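Local coordinates for silicatein alpha (Tethya aurantium, PDB 6ZQ3), which belongs to the papain family of cysteine peptidases and, as a silicatein, probably takes part in forming the silica spicules of the sponge, at residues A28-G33 against G69-A74; G33-I38 against A108-S113; V73-V78 against D212-T217. All blocks are in the same frame, centred on the assembly; numbering follows the deposited sequence.

Contact 1 (A28-G33 against G69-A74); sequences AFSAMG and GNMYVA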
ATOM      1  N   ALA A  28      -6.085  -3.600  -0.565  1.00 36.01           N
ATOM      2  CA  ALA A  28      -5.835  -4.226   0.730  1.00 36.89           C
ATOM      3  C   ALA A  28      -4.388  -4.344   1.029  1.00 38.77           C
ATOM      4  O   ALA A  28      -3.989  -4.158   2.167  1.00 44.16           O
ATOM      5  CB  ALA A  28      -6.431  -5.634   0.766  1.00 37.90           C
ATOM      6  N   PHE A  29      -3.611  -4.750   0.022  1.00 39.23           N
ATOM      7  CA  PHE A  29      -2.198  -4.996   0.219  1.00 36.61           C
ATOM      8  C   PHE A  29      -1.566  -3.664   0.459  1.00 36.17           C
ATOM      9  O   PHE A  29      -0.754  -3.528   1.338  1.00 35.20           O
ATOM     10  CB  PHE A  29      -1.568  -5.704  -0.977  1.00 37.44           C
ATOM     11  CG  PHE A  29      -1.783  -7.204  -0.985  1.00 36.62           C
ATOM     12  CD1 PHE A  29      -2.899  -7.751  -1.578  1.00 36.31           C
ATOM     13  CD2 PHE A  29      -0.873  -8.045  -0.392  1.00 36.06           C
ATOM     14  CE1 PHE A  29      -3.104  -9.110  -1.597  1.00 35.96           C
ATOM     15  CE2 PHE A  29      -1.075  -9.407  -0.380  1.00 38.46           C
ATOM     16  CZ  PHE A  29      -2.196  -9.945  -0.994  1.00 37.29           C
ATOM     17  N   SER A  30      -1.961  -2.677  -0.326  1.00 36.31           N
ATOM     18  CA  SER A  30      -1.458  -1.320  -0.159  1.00 39.34           C
ATOM     19  C   SER A  30      -1.801  -0.693   1.221  1.00 45.54           C
ATOM     20  O   SER A  30      -0.954  -0.017   1.827  1.00 47.68           O
ATOM     21  CB  SER A  30      -2.030  -0.438  -1.255  1.00 38.97           C
ATOM     22  OG  SER A  30      -1.748   0.911  -0.972  1.00 47.61           O
ATOM     23  N   ALA A  31      -3.032  -0.910   1.701  1.00 40.26           N
ATOM     24  CA  ALA A  31      -3.459  -0.372   2.990  1.00 42.37           C
ATOM     25  C   ALA A  31      -2.741  -0.995   4.189  1.00 44.08           C
ATOM     26  O   ALA A  31      -2.308  -0.260   5.092  1.00 40.08           O
ATOM     27  CB  ALA A  31      -4.959  -0.518   3.149  1.00 42.84           C
ATOM     28  N   MET A  32      -2.604  -2.329   4.171  1.00 45.82           N
ATOM     29  CA  MET A  32      -1.914  -3.101   5.214  1.00 44.36           C
ATOM     30  C   MET A  32      -0.441  -2.803   5.291  1.00 45.47           C
ATOM     31  O   MET A  32       0.134  -2.774   6.380  1.00 50.81           O
ATOM     32  CB  MET A  32      -2.097  -4.598   4.964  1.00 49.20           C
ATOM     33  CG  MET A  32      -3.526  -5.069   5.169  1.00 55.31           C
ATOM     34  SD  MET A  32      -4.156  -4.747   6.850  1.00 71.31           S
ATOM     35  CE  MET A  32      -4.802  -3.077   6.717  1.00 66.16           C
ATOM     36  N   GLY A  33       0.160  -2.596   4.124  1.00 42.07           N
ATOM     37  CA  GLY A  33       1.534  -2.191   4.005  1.00 38.95           C
ATOM     38  C   GLY A  33       1.846  -0.905   4.744  1.00 44.50           C
ATOM     39  O   GLY A  33       2.783  -0.872   5.557  1.00 47.17           O
ATOM     40  N   GLY A  69     -11.550  -2.131  -4.595  1.00 54.77           N
ATOM     41  CA  GLY A  69     -11.894  -1.324  -3.420  1.00 54.15           C
ATOM     42  C   GLY A  69     -10.911  -0.175  -3.180  1.00 52.71           C
ATOM     43  O   GLY A  69     -10.132   0.129  -4.044  1.00 48.52           O
ATOM     44  N   ASN A  70     -10.973   0.452  -2.006  1.00 52.06           N
ATOM     45  CA  ASN A  70     -10.128   1.588  -1.625  1.00 58.54           C
ATOM     46  C   ASN A  70      -9.268   1.332  -0.398  1.00 53.02           C
ATOM     47  O   ASN A  70      -9.600   0.511   0.441  1.00 59.68           O
ATOM     48  CB  ASN A  70     -11.007   2.782  -1.227  1.00 64.01           C
ATOM     49  CG  ASN A  70     -11.715   3.394  -2.390  1.00 71.46           C
ATOM     50  OD1 ASN A  70     -12.481   4.329  -2.221  1.00 78.79           O
ATOM     51  ND2 ASN A  70     -11.458   2.882  -3.587  1.00 82.54           N
ATOM     52  N   MET A  71      -8.205   2.115  -0.261  1.00 51.07           N
ATOM     53  CA  MET A  71      -7.497   2.220   1.020  1.00 49.70           C
ATOM     54  C   MET A  71      -8.382   2.871   2.100  1.00 45.63           C
ATOM     55  O   MET A  71      -8.462   2.333   3.202  1.00 38.18           O
ATOM     56  CB  MET A  71      -6.198   2.995   0.859  1.00 50.44           C
ATOM     57  CG  MET A  71      -5.177   2.270  -0.019  1.00 56.97           C
ATOM     58  SD  MET A  71      -5.522   2.302  -1.787  1.00 59.05           S
ATOM     59  CE  MET A  71      -5.176   4.022  -2.148  1.00 56.15           C
ATOM     60  N   TYR A  72      -8.988   4.015   1.802  1.00 42.16           N
ATOM     61  CA  TYR A  72      -9.828   4.704   2.777  1.00 43.42           C
ATOM     62  C   TYR A  72     -10.797   3.744   3.458  1.00 42.83           C
ATOM     63  O   TYR A  72     -10.771   3.571   4.677  1.00 41.86           O
ATOM     64  CB  TYR A  72     -10.600   5.843   2.107  1.00 45.47           C
ATOM     65  CG  TYR A  72     -11.718   6.406   2.955  1.00 45.74           C
ATOM     66  N   VAL A  73     -11.649   3.124   2.651  1.00 42.39           N
ATOM     67  CA  VAL A  73     -12.641   2.182   3.123  1.00 41.97           C
ATOM     68  C   VAL A  73     -12.020   1.002   3.917  1.00 42.08           C
ATOM     69  O   VAL A  73     -12.642   0.505   4.832  1.00 41.73           O
ATOM     70  CB  VAL A  73     -13.448   1.655   1.924  1.00 43.67           C
ATOM     71  CG1 VAL A  73     -14.397   0.556   2.367  1.00 48.27           C
ATOM     72  CG2 VAL A  73     -14.204   2.790   1.217  1.00 42.36           C
ATOM     73  N   ALA A  74     -10.808   0.567   3.577  1.00 45.17           N
ATOM     74  CA  ALA A  74     -10.078  -0.447   4.388  1.00 51.61           C
ATOM     75  C   ALA A  74      -9.664   0.090   5.766  1.00 50.35           C
ATOM     76  O   ALA A  74      -9.684  -0.625   6.776  1.00 53.48           O
ATOM     77  CB  ALA A  74      -8.841  -0.969   3.644  1.00 49.21           C
TER
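Ser30 OG hydrogen-bonds to the backbone carbonyl of Met167, and across the contact the same hydroxyl rests against the Met71 side chain. OG is 3.8 Å from Met71 CG, while the sulfur is a little farther off, with Met71 SD 4.1 Å from Ser30 OG, so the touch is a van der Waals one along the methionine chain. The hydroxyl gets there by standing anti to its own amide nitrogen (chi1 170°). Met71 bends at both chi2 and chi3, turning SD and CE to one side.

One residue further along helix 26-43 the meeting becomes purely apolar. Ala31 CB approaches Ala74 CB at 3.9 Å, methyl against methyl, with nothing beyond CB on either residue. Its other neighbour is Met71 CG, 4.2 Å from Ala31 CB. The small Ala31 side chain also lets the backbones come close here: the CA atoms of Ala31 and Met71 are 5.2 Å apart. No hydrogen bond joins the two segments. At the start of helix 71-80 the chain is tied locally instead, by Asn70 ND2 to Gly69 O at 3.1 Å, the donor lying above the carbonyl plane and off its lone pairs.

Behind Met71 and Ser30 lie Ala135 of strand 134-138 and Ala166 of strand 165-173, while Ile54 of helix 51-57 lies against Ala28. The contact therefore sits where the helical half of the molecule faces the sheet. Close packing of a second helix on the long central helix is characteristic of the helical domain of the papain fold.

Contact 2 (G33-I38 against A108-S113); sequences GALEGI and ASMSGS
Leu35 reaches out from helix 26-43 to meet Ala108 and Met110, and everything that passes between the two segments goes through this one leucine. The apolar contacts come first. Its CD2 methyl lies 4.2 Å from Ala108 CB, while the branch point behind it, Leu35 CG, lies 4.1 Å from Met110 SD. The leucine is thus held at two levels, by a small methyl near its tip and by a thioether nearer its root. On the methionine side, CG lies between the backbone N and the carbonyl carbon (chi1 41°), and from there the chain runs extended through chi2 to place SD against the leucine. Only beyond the sulfur's bond to CG does it turn, at chi3, carrying the terminal methyl CE off the line of the chain. The Leu35 and Met110 side chains cross obliquely.

The backbone adds a looser touch: Ser109 O is 4.3 Å from Leu35 CD2, a carbonyl next to a methyl with no bonding between them. The main chains themselves stay well apart, the nearest CA atoms, those of Leu35 and Ala108, being 8.0 Å from each other. Polar bonds play no part: no hydrogen bond crosses between the segments.

Leu49 touches both Leu35 and Ala108. Met110 lies amid Phe75, Val78 and Val79 of helix 71-80, Pro216 of strand 214-217 and the C-terminal Leu218, so the loop leading into strand 112-115 bridges the two helices, and strand 214-217 pairs antiparallel with 112-115.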
ATOM      1  N   GLY A  33       0.160  -2.596   4.124  1.00 42.07           N
ATOM      2  CA  GLY A  33       1.534  -2.191   4.005  1.00 38.95           C
ATOM      3  C   GLY A  33       1.846  -0.905   4.744  1.00 44.50           C
ATOM      4  O   GLY A  33       2.783  -0.872   5.557  1.00 47.17           O
ATOM      5  N   ALA A  34       1.082   0.160   4.488  1.00 44.27           N
ATOM      6  CA  ALA A  34       1.250   1.376   5.281  1.00 44.97           C
ATOM      7  C   ALA A  34       1.053   1.100   6.777  1.00 45.95           C
ATOM      8  O   ALA A  34       1.884   1.475   7.589  1.00 48.67           O
ATOM      9  CB  ALA A  34       0.349   2.501   4.796  1.00 44.43           C
ATOM     10  N   LEU A  35       0.002   0.392   7.143  1.00 49.83           N
ATOM     11  CA  LEU A  35      -0.263   0.091   8.576  1.00 48.78           C
ATOM     12  C   LEU A  35       0.886  -0.693   9.248  1.00 50.25           C
ATOM     13  O   LEU A  35       1.154  -0.508  10.439  1.00 47.56           O
ATOM     14  CB  LEU A  35      -1.520  -0.765   8.713  1.00 47.45           C
ATOM     15  CG  LEU A  35      -2.541  -0.503   9.812  1.00 50.26           C
ATOM     16  CD1 LEU A  35      -3.369  -1.775   9.973  1.00 50.76           C
ATOM     17  CD2 LEU A  35      -1.973  -0.072  11.164  1.00 49.10           C
ATOM     18  N   GLU A  36       1.500  -1.617   8.497  1.00 48.66           N
ATOM     19  CA  GLU A  36       2.561  -2.471   9.025  1.00 46.81           C
ATOM     20  C   GLU A  36       3.736  -1.606   9.371  1.00 45.33           C
ATOM     21  O   GLU A  36       4.437  -1.854  10.355  1.00 40.60           O
ATOM     22  CB  GLU A  36       3.012  -3.507   7.995  1.00 50.46           C
ATOM     23  CG  GLU A  36       2.078  -4.692   7.847  1.00 55.98           C
ATOM     24  CD  GLU A  36       2.352  -5.538   6.608  1.00 60.58           C
ATOM     25  OE1 GLU A  36       3.173  -5.143   5.748  1.00 62.29           O
ATOM     26  OE2 GLU A  36       1.738  -6.623   6.493  1.00 64.13           O
ATOM     27  N   GLY A  37       3.948  -0.592   8.540  1.00 45.58           N
ATOM     28  CA  GLY A  37       5.067   0.312   8.692  1.00 46.50           C
ATOM     29  C   GLY A  37       4.907   1.161   9.909  1.00 45.66           C
ATOM     30  O   GLY A  37       5.708   1.101  10.823  1.00 49.33           O
ATOM     31  N   ILE A  38       3.831   1.924   9.921  1.00 49.80           N
ATOM     32  CA  ILE A  38       3.463   2.774  11.054  1.00 51.61           C
ATOM     33  C   ILE A  38       3.538   2.032  12.399  1.00 48.23           C
ATOM     34  O   ILE A  38       4.012   2.557  13.397  1.00 43.79           O
ATOM     35  CB  ILE A  38       2.033   3.299  10.857  1.00 55.69           C
ATOM     36  CG1 ILE A  38       1.992   4.571   9.973  1.00 61.99           C
ATOM     37  CG2 ILE A  38       1.430   3.659  12.192  1.00 64.06           C
ATOM     38  CD1 ILE A  38       2.753   4.535   8.654  1.00 62.47           C
ATOM     39  N   ALA A 108      -2.940  -5.212  15.021  1.00 73.67           N
ATOM     40  CA  ALA A 108      -2.828  -3.755  15.075  1.00 72.36           C
ATOM     41  C   ALA A 108      -4.176  -3.063  15.017  1.00 70.03           C
ATOM     42  O   ALA A 108      -5.162  -3.619  14.527  1.00 70.91           O
ATOM     43  CB  ALA A 108      -1.948  -3.263  13.936  1.00 73.26           C
ATOM     44  N   SER A 109      -4.203  -1.837  15.524  1.00 65.94           N
ATOM     45  CA  SER A 109      -5.392  -1.006  15.472  1.00 62.51           C
ATOM     46  C   SER A 109      -5.018   0.406  15.054  1.00 59.63           C
ATOM     47  O   SER A 109      -3.839   0.749  14.937  1.00 56.65           O
ATOM     48  CB  SER A 109      -6.071  -0.981  16.835  1.00 70.22           C
ATOM     49  OG  SER A 109      -7.198  -0.107  16.860  1.00 80.37           O
ATOM     50  N   MET A 110      -6.038   1.226  14.844  1.00 60.46           N
ATOM     51  CA  MET A 110      -5.854   2.618  14.458  1.00 58.67           C
ATOM     52  C   MET A 110      -7.078   3.504  14.716  1.00 53.11           C
ATOM     53  O   MET A 110      -8.207   3.038  14.974  1.00 54.53           O
ATOM     54  CB  MET A 110      -5.456   2.687  13.000  1.00 62.22           C
ATOM     55  CG  MET A 110      -6.218   1.713  12.158  1.00 67.26           C
ATOM     56  SD  MET A 110      -5.784   1.939  10.443  1.00 77.47           S
ATOM     57  CE  MET A 110      -6.783   3.377  10.047  1.00 71.47           C
ATOM     58  N   SER A 111      -6.810   4.796  14.671  1.00 47.26           N
ATOM     59  CA  SER A 111      -7.754   5.840  15.051  1.00 49.24           C
ATOM     60  C   SER A 111      -8.226   6.693  13.862  1.00 48.36           C
ATOM     61  O   SER A 111      -9.238   7.346  13.954  1.00 53.66           O
ATOM     62  CB  SER A 111      -7.061   6.766  16.041  1.00 49.91           C
ATOM     63  OG  SER A 111      -6.242   7.688  15.323  1.00 50.94           O
ATOM     64  N   GLY A 112      -7.463   6.719  12.771  1.00 45.40           N
ATOM     65  CA  GLY A 112      -7.835   7.446  11.563  1.00 42.17           C
ATOM     66  C   GLY A 112      -6.861   7.269  10.387  1.00 43.07           C
ATOM     67  O   GLY A 112      -6.030   6.363  10.353  1.00 44.06           O
ATOM     68  N   SER A 113      -7.002   8.140   9.401  1.00 47.08           N
ATOM     69  CA  SER A 113      -6.111   8.216   8.271  1.00 49.18           C
ATOM     70  C   SER A 113      -5.945   9.677   7.911  1.00 52.33           C
ATOM     71  O   SER A 113      -6.869  10.459   8.088  1.00 50.72           O
ATOM     72  CB  SER A 113      -6.694   7.462   7.081  1.00 51.80           C
ATOM     73  OG  SER A 113      -7.994   7.933   6.830  1.00 54.53           O
TER

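Contact 3 (V73-V78 against D212-T217); sequences VAFLYV and DASYPT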
ATOM      1  N   VAL A  73     -11.649   3.124   2.651  1.00 42.39           N
ATOM      2  CA  VAL A  73     -12.641   2.182   3.123  1.00 41.97           C
ATOM      3  C   VAL A  73     -12.020   1.002   3.917  1.00 42.08           C
ATOM      4  O   VAL A  73     -12.642   0.505   4.832  1.00 41.73           O
ATOM      5  CB  VAL A  73     -13.448   1.655   1.924  1.00 43.67           C
ATOM      6  CG1 VAL A  73     -14.397   0.556   2.367  1.00 48.27           C
ATOM      7  CG2 VAL A  73     -14.204   2.790   1.217  1.00 42.36           C
ATOM      8  N   ALA A  74     -10.808   0.567   3.577  1.00 45.17           N
ATOM      9  CA  ALA A  74     -10.078  -0.447   4.388  1.00 51.61           C
ATOM     10  C   ALA A  74      -9.664   0.090   5.766  1.00 50.35           C
ATOM     11  O   ALA A  74      -9.684  -0.625   6.776  1.00 53.48           O
ATOM     12  CB  ALA A  74      -8.841  -0.969   3.644  1.00 49.21           C
ATOM     13  N   PHE A  75      -9.282   1.353   5.809  1.00 48.84           N
ATOM     14  CA  PHE A  75      -8.922   1.984   7.073  1.00 46.54           C
ATOM     15  C   PHE A  75     -10.134   2.156   8.015  1.00 45.83           C
ATOM     16  O   PHE A  75     -10.008   1.944   9.228  1.00 45.54           O
ATOM     17  CB  PHE A  75      -8.262   3.326   6.804  1.00 43.96           C
ATOM     18  CG  PHE A  75      -6.900   3.231   6.177  1.00 46.71           C
ATOM     19  CD1 PHE A  75      -5.999   2.252   6.554  1.00 50.26           C
ATOM     20  CD2 PHE A  75      -6.489   4.178   5.264  1.00 48.34           C
ATOM     21  CE1 PHE A  75      -4.731   2.196   6.000  1.00 52.58           C
ATOM     22  CE2 PHE A  75      -5.218   4.133   4.717  1.00 50.28           C
ATOM     23  CZ  PHE A  75      -4.339   3.136   5.079  1.00 51.64           C
ATOM     24  N   LEU A  76     -11.280   2.542   7.448  1.00 44.55           N
ATOM     25  CA  LEU A  76     -12.578   2.652   8.167  1.00 48.56           C
ATOM     26  C   LEU A  76     -12.970   1.314   8.816  1.00 49.14           C
ATOM     27  O   LEU A  76     -13.269   1.247  10.004  1.00 49.28           O
ATOM     28  CB  LEU A  76     -13.658   3.072   7.166  1.00 53.48           C
ATOM     29  CG  LEU A  76     -14.882   3.891   7.557  1.00 61.30           C
ATOM     30  CD1 LEU A  76     -14.533   5.011   8.537  1.00 66.56           C
ATOM     31  CD2 LEU A  76     -15.509   4.470   6.287  1.00 61.58           C
ATOM     32  N   TYR A  77     -12.926   0.237   8.028  1.00 46.56           N
ATOM     33  CA  TYR A  77     -13.072  -1.095   8.575  1.00 45.96           C
ATOM     34  C   TYR A  77     -12.129  -1.322   9.769  1.00 44.01           C
ATOM     35  O   TYR A  77     -12.573  -1.682  10.849  1.00 42.60           O
ATOM     36  CB  TYR A  77     -12.813  -2.162   7.515  1.00 48.78           C
ATOM     37  CG  TYR A  77     -12.732  -3.532   8.147  1.00 49.99           C
ATOM     38  CD1 TYR A  77     -13.882  -4.216   8.506  1.00 47.22           C
ATOM     39  CD2 TYR A  77     -11.512  -4.109   8.445  1.00 48.93           C
ATOM     40  CE1 TYR A  77     -13.807  -5.454   9.105  1.00 46.77           C
ATOM     41  CE2 TYR A  77     -11.437  -5.343   9.058  1.00 48.51           C
ATOM     42  CZ  TYR A  77     -12.589  -6.008   9.384  1.00 47.12           C
ATOM     43  OH  TYR A  77     -12.512  -7.246   9.976  1.00 49.80           O
ATOM     44  N   VAL A  78     -10.829  -1.115   9.598  1.00 45.52           N
ATOM     45  CA  VAL A  78      -9.931  -1.291  10.741  1.00 45.93           C
ATOM     46  C   VAL A  78     -10.369  -0.469  11.957  1.00 48.79           C
ATOM     47  O   VAL A  78     -10.351  -0.997  13.067  1.00 48.26           O
ATOM     48  CB  VAL A  78      -8.470  -0.974  10.421  1.00 47.37           C
ATOM     49  CG1 VAL A  78      -7.603  -1.186  11.653  1.00 42.39           C
ATOM     50  CG2 VAL A  78      -7.960  -1.867   9.281  1.00 51.51           C
ATOM     51  N   ASP A 212      -4.180  10.283  -4.705  1.00 49.75           N
ATOM     52  CA  ASP A 212      -4.940   9.610  -3.641  1.00 48.50           C
ATOM     53  C   ASP A 212      -4.012   8.825  -2.687  1.00 48.87           C
ATOM     54  O   ASP A 212      -4.085   7.578  -2.559  1.00 43.41           O
ATOM     55  CB  ASP A 212      -5.997   8.662  -4.245  1.00 51.60           C
ATOM     56  N   ALA A 213      -3.123   9.563  -2.037  1.00 46.70           N
ATOM     57  CA  ALA A 213      -2.201   8.979  -1.088  1.00 45.30           C
ATOM     58  C   ALA A 213      -2.728   9.187   0.335  1.00 50.09           C
ATOM     59  O   ALA A 213      -3.273  10.232   0.672  1.00 46.57           O
ATOM     60  CB  ALA A 213      -0.845   9.623  -1.234  1.00 43.68           C
ATOM     61  N   SER A 214      -2.557   8.179   1.171  1.00 51.01           N
ATOM     62  CA  SER A 214      -2.986   8.271   2.529  1.00 49.27           C
ATOM     63  C   SER A 214      -2.122   7.403   3.428  1.00 51.48           C
ATOM     64  O   SER A 214      -1.370   6.525   2.986  1.00 50.29           O
ATOM     65  CB  SER A 214      -4.444   7.845   2.628  1.00 53.12           C
ATOM     66  OG  SER A 214      -4.590   6.463   2.354  1.00 57.02           O
ATOM     67  N   TYR A 215      -2.237   7.645   4.717  1.00 50.13           N
ATOM     68  CA  TYR A 215      -1.661   6.724   5.663  1.00 50.13           C
ATOM     69  C   TYR A 215      -2.503   6.721   6.930  1.00 47.37           C
ATOM     70  O   TYR A 215      -3.224   7.678   7.203  1.00 47.37           O
ATOM     71  CB  TYR A 215      -0.198   7.077   5.934  1.00 49.92           C
ATOM     72  CG  TYR A 215       0.020   8.465   6.460  1.00 51.77           C
ATOM     73  CD1 TYR A 215       0.172   9.540   5.598  1.00 55.01           C
ATOM     74  CD2 TYR A 215       0.066   8.706   7.823  1.00 54.22           C
ATOM     75  CE1 TYR A 215       0.374  10.818   6.081  1.00 56.41           C
ATOM     76  CE2 TYR A 215       0.251   9.980   8.315  1.00 55.50           C
ATOM     77  CZ  TYR A 215       0.403  11.028   7.442  1.00 57.03           C
ATOM     78  OH  TYR A 215       0.616  12.285   7.947  1.00 66.68           O
ATOM     79  N   PRO A 216      -2.427   5.630   7.698  1.00 44.56           N
ATOM     80  CA  PRO A 216      -3.244   5.507   8.895  1.00 44.23           C
ATOM     81  C   PRO A 216      -2.606   6.149  10.125  1.00 43.60           C
ATOM     82  O   PRO A 216      -1.419   6.321  10.153  1.00 41.89           O
ATOM     83  CB  PRO A 216      -3.380   3.985   9.058  1.00 43.90           C
ATOM     84  CG  PRO A 216      -2.125   3.464   8.494  1.00 49.56           C
ATOM     85  CD  PRO A 216      -1.762   4.369   7.348  1.00 44.46           C
ATOM     86  N   THR A 217      -3.408   6.485  11.135  1.00 49.83           N
ATOM     87  CA  THR A 217      -2.892   7.051  12.379  1.00 52.25           C
ATOM     88  C   THR A 217      -3.078   6.033  13.497  1.00 54.43           C
ATOM     89  O   THR A 217      -4.055   5.295  13.520  1.00 50.44           O
ATOM     90  CB  THR A 217      -3.593   8.362  12.738  1.00 52.52           C
ATOM     91  OG1 THR A 217      -5.009   8.160  12.740  1.00 51.14           O
ATOM     92  CG2 THR A 217      -3.229   9.455  11.716  1.00 55.34           C
TER
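Phe75 and Pro216 make the heart of this contact, with Pro216 CB over one face of the Phe75 ring and CG and CD reaching past its CE1–CZ rim. Pro216 CB stands 4.2 Å from the Phe75 centroid, 26° off the ring normal and offset toward the rim, a CH-pi contact. Further round, Pro216 CD approaches Phe75 CZ to 3.6 Å, and Pro216 CG is 3.8 Å from Phe75 CE1. The two side chains meet obliquely, not as a flat stack.

The second partner comes at the edge. Ser214 OG lies in the plane of the phenyl ring, 3.4 Å from Phe75 CE2. An oxygen facing the ring's hydrogen-bearing rim is electrostatically reasonable, though no hydrogen bond is involved. Face and edge are met by two residues of the same strand: the CB atoms of Ser214 and Pro216 point toward the helix and that of Tyr215, between them, points away.

What sets the ring there is the phenylalanine's own root: CG sits beside the backbone N and anti to the carbonyl carbon (chi1 -69°), sending the ring out from helix 71-80. The axes of segments 73-78 and 214-217 approach to 9.7 Å and run almost parallel, 7° apart.

Beyond this shell, Ala31 and Ser113 also touch Phe75, and Pro216 also touches Ala34 of helix 26-43. The C-terminal strand 214-217, paired antiparallel with 112-115 and bonded through the Ser214 backbone to Ala135 of the main sheet, links the helical and sheet halves as in papain-like enzymes.

How the contacts relate
Contacts 1 and 2 share helix 26-43, contacts 1 and 3 share helix 71-80, and contacts 2 and 3 meet in the paired strands 112-115 and 214-217. Contacts 1 and 3 are the closest pair, with centres 6 Å apart. They share Val73 and Ala74, and Ala31 O of contact 1 lies 3.6 Å from Phe75 CE1 of contact 3. The centres of contacts 2 and 3 are 8 Å apart, and Gly112 O and Thr217 N probably form a hydrogen bond at 2.7 Å. Contacts 1 and 2, 10 Å apart, share Gly33. In papain-like enzymes this helix begins at the active-site cleft, so contact 1 lies nearer that end and contact 2 farther along.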